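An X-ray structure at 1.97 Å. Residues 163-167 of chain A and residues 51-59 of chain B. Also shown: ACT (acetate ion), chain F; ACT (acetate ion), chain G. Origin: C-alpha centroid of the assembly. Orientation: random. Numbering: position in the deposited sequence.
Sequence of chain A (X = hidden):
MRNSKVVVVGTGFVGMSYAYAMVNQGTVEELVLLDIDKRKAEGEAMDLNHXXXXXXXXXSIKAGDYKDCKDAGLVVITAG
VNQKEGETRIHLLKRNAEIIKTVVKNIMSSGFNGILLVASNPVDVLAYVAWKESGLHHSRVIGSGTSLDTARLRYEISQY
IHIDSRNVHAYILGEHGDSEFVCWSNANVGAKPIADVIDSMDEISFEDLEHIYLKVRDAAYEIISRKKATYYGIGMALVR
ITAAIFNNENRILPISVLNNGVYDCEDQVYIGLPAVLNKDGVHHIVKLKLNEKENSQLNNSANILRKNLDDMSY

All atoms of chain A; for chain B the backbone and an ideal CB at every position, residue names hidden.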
# COMPACT_ATOMS: atom_id res chain seq x y z
N ILE A 163 -21.58 8.82 -0.87
CA ILE A 163 -20.29 9.44 -0.44
C ILE A 163 -19.40 8.30 0.10
O ILE A 163 -19.91 7.39 0.77
CB ILE A 163 -20.52 10.50 0.69
CG1 ILE A 163 -21.42 11.65 0.21
CG2 ILE A 163 -19.13 11.03 1.33
CD1 ILE A 163 -20.80 12.45 -0.93
N ASP A 164 -18.11 8.30 -0.24
CA ASP A 164 -17.11 7.40 0.34
C ASP A 164 -17.42 7.18 1.84
O ASP A 164 -17.52 8.15 2.60
CB ASP A 164 -15.72 8.05 0.13
CG ASP A 164 -14.55 7.13 0.48
OD1 ASP A 164 -14.72 6.17 1.29
OD2 ASP A 164 -13.41 7.41 -0.03
N SER A 165 -17.62 5.92 2.26
CA SER A 165 -17.97 5.62 3.65
C SER A 165 -16.91 6.14 4.62
O SER A 165 -17.17 6.42 5.81
CB SER A 165 -18.15 4.09 3.85
OG SER A 165 -16.95 3.35 3.71
N ARG A 166 -15.70 6.29 4.10
CA ARG A 166 -14.58 6.76 4.96
C ARG A 166 -14.72 8.26 5.25
O ARG A 166 -14.04 8.79 6.11
CB ARG A 166 -13.23 6.42 4.32
CG ARG A 166 -13.03 4.87 4.24
CD ARG A 166 -11.89 4.49 3.31
NE ARG A 166 -12.00 5.12 2.00
CZ ARG A 166 -11.10 4.97 1.05
NH1 ARG A 166 -10.06 4.16 1.24
NH2 ARG A 166 -11.26 5.60 -0.10
N ASN A 167 -15.64 8.93 4.57
CA ASN A 167 -15.92 10.35 4.84
C ASN A 167 -17.10 10.49 5.82
O ASN A 167 -17.50 11.58 6.15
CB ASN A 167 -16.32 11.12 3.56
CG ASN A 167 -15.16 11.82 2.88
OD1 ASN A 167 -14.14 12.20 3.49
ND2 ASN A 167 -15.32 11.99 1.60
N UNK B 51 -16.52 -4.35 6.26
CA UNK B 51 -15.14 -4.03 6.63
C UNK B 51 -14.57 -2.85 5.81
O UNK B 51 -13.49 -2.32 6.11
CB UNK B 51 -14.26 -5.27 6.44
N UNK B 52 -15.31 -2.40 4.79
CA UNK B 52 -14.76 -1.39 3.85
C UNK B 52 -14.47 -0.07 4.48
O UNK B 52 -13.58 0.64 4.01
CB UNK B 52 -15.73 -1.16 2.69
N UNK B 53 -15.23 0.33 5.51
CA UNK B 53 -14.93 1.63 6.07
C UNK B 53 -13.53 1.61 6.67
O UNK B 53 -12.98 2.67 7.00
CB UNK B 53 -15.97 2.02 7.12
N UNK B 54 -12.95 0.41 6.83
CA UNK B 54 -11.59 0.27 7.39
C UNK B 54 -10.61 -0.20 6.35
O UNK B 54 -9.53 -0.65 6.71
CB UNK B 54 -11.59 -0.70 8.57
N UNK B 55 -10.98 -0.13 5.08
CA UNK B 55 -10.21 -0.82 4.06
C UNK B 55 -9.37 0.25 3.34
O UNK B 55 -9.63 1.43 3.51
CB UNK B 55 -11.12 -1.58 3.09
N UNK B 56 -8.42 -0.16 2.50
CA UNK B 56 -7.54 0.83 1.84
C UNK B 56 -8.14 1.45 0.60
O UNK B 56 -7.63 2.45 0.12
CB UNK B 56 -6.21 0.18 1.46
N UNK B 57 -9.21 0.89 0.07
CA UNK B 57 -9.75 1.34 -1.21
C UNK B 57 -11.26 1.41 -1.23
O UNK B 57 -11.91 0.53 -0.67
CB UNK B 57 -9.27 0.41 -2.33
N UNK B 58 -11.81 2.46 -1.87
CA UNK B 58 -13.26 2.52 -2.08
C UNK B 58 -13.60 1.36 -3.01
O UNK B 58 -12.93 1.17 -4.04
CB UNK B 58 -13.70 3.86 -2.66
N UNK B 59 -14.64 0.58 -2.67
CA UNK B 59 -15.07 -0.49 -3.55
C UNK B 59 -16.55 -0.58 -3.63
O UNK B 59 -17.24 -0.12 -2.74
CB UNK B 59 -14.50 -1.83 -3.09
C ACT F . -19.68 5.43 -2.54
O ACT F . -20.51 4.93 -1.71
OXT ACT F . -20.10 5.96 -3.62
CH3 ACT F . -18.20 5.37 -2.29
C ACT G . -6.64 -1.08 -10.66
O ACT G . -6.17 -0.55 -9.62
OXT ACT G . -7.88 -0.93 -10.89
CH3 ACT G . -5.77 -1.86 -11.58

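Position 51 has phi/psi of -94/-8 and nothing of chain A within 5.5 Å of its ideal CB, so the contact hardly restricts it; it is Gly51(B).

At position 52 CA-to-CB runs sideways, and the ideal CB lies 4.8 Å from Ser165(A) OG. Neither a charge nor a deep pocket is evident, so many aliphatic or small polar residues would suit. In the deposited Leu52(B), chi1 m and chi2 t, the branched end lies farther from Ser165(A) OG than its CB does, and Leu52(B) O accepts a 2.9 Å hydrogen bond from N of position 55.

Position 53 is more constrained. Its ideal CB is 3.8 Å from Ser165(A) OG and 5.0 Å from Arg166(A) CG, and its CA is 3.6 Å from that same OG. A small residue, alanine, serine or glycine, fits most simply, although CB points sideways and a longer chain is not strictly excluded. It is Ala53(B): its CB packs beside the hydroxyl, and its O lies 3.5 Å from Arg166(A) CG.

Position 54 points away and finds no partner in chain A, leaving the choice wide; Phe54(B) makes no contact with the other stretch. Position 55, with phi/psi of -103/170, has no chain A atom within 5.5 Å of its ideal CB, so a side chain would be tolerated here. Gly55(B) contributes backbone, its O 3.6 Å from Arg166(A) NH1.

Position 56 also points away, and its phi of -84° admits proline among many others. In Pro56(B) the backbone matters most: its O lies 3.2 Å from Arg166(A) NH1, near the guanidinium plane.

At position 57 the ideal CB is 5.2 Å from Arg166(A) NH1 but directed away, so chain A sets little limit and many side chains would suit; a long basic one could also reach the chain G acetate. Arg57(B) extends with chi1 to chi3 all t, and its NH1 donates to O of the chain G acetate at 2.9 Å.

Position 58 has its ideal CB 3.9 Å from Arg166(A) NH2 and 4.4 Å from Asp164(A) OD2. Those two atoms already form a 2.8 Å salt bridge, so a new charge is not demanded; aliphatic, polar or long flexible residues all seem possible. Lys58(B) lays its CB there and leads its end away, NZ making a weak 3.3 Å hydrogen bond to OXT of the chain F acetate. Its N lies over one guanidinium face, and a water accepts from both Lys58(B) N (2.9 Å) and Arg166(A) NH2 (3.2 Å).

Position 59 is out of reach and unconstrained by chain A; it is Met59(B).

Chain B 51-59: GLAFGPRKM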
# COMPACT_ATOMS: atom_id res chain seq x y z
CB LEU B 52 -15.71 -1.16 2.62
CG LEU B 52 -15.62 -2.17 1.46
CD1 LEU B 52 -16.66 -1.85 0.34
CD2 LEU B 52 -14.21 -2.19 0.85
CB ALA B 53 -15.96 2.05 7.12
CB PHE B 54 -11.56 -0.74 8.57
CG PHE B 54 -12.33 -0.26 9.76
CD1 PHE B 54 -12.24 1.07 10.16
CD2 PHE B 54 -13.22 -1.08 10.39
CE1 PHE B 54 -12.96 1.54 11.24
CE2 PHE B 54 -13.94 -0.63 11.47
CZ PHE B 54 -13.82 0.68 11.90
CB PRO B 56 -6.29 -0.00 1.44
CG PRO B 56 -6.89 -1.40 1.17
CD PRO B 56 -7.98 -1.55 2.28
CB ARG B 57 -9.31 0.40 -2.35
CG ARG B 57 -9.61 0.99 -3.76
CD ARG B 57 -9.14 0.05 -4.90
NE ARG B 57 -9.45 0.60 -6.22
CZ ARG B 57 -8.87 0.18 -7.36
NH1 ARG B 57 -7.98 -0.81 -7.31
NH2 ARG B 57 -9.17 0.73 -8.53
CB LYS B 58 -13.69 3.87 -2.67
CG LYS B 58 -15.23 4.01 -3.05
CD LYS B 58 -15.47 3.46 -4.48
CE LYS B 58 -16.92 3.37 -4.94
NZ LYS B 58 -17.44 4.70 -5.21
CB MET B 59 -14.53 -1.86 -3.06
CG MET B 59 -13.00 -1.94 -3.11
SD MET B 59 -12.36 -3.51 -2.52
CE MET B 59 -12.98 -4.64 -3.78
O HOH W 1 -9.93 4.46 -2.77
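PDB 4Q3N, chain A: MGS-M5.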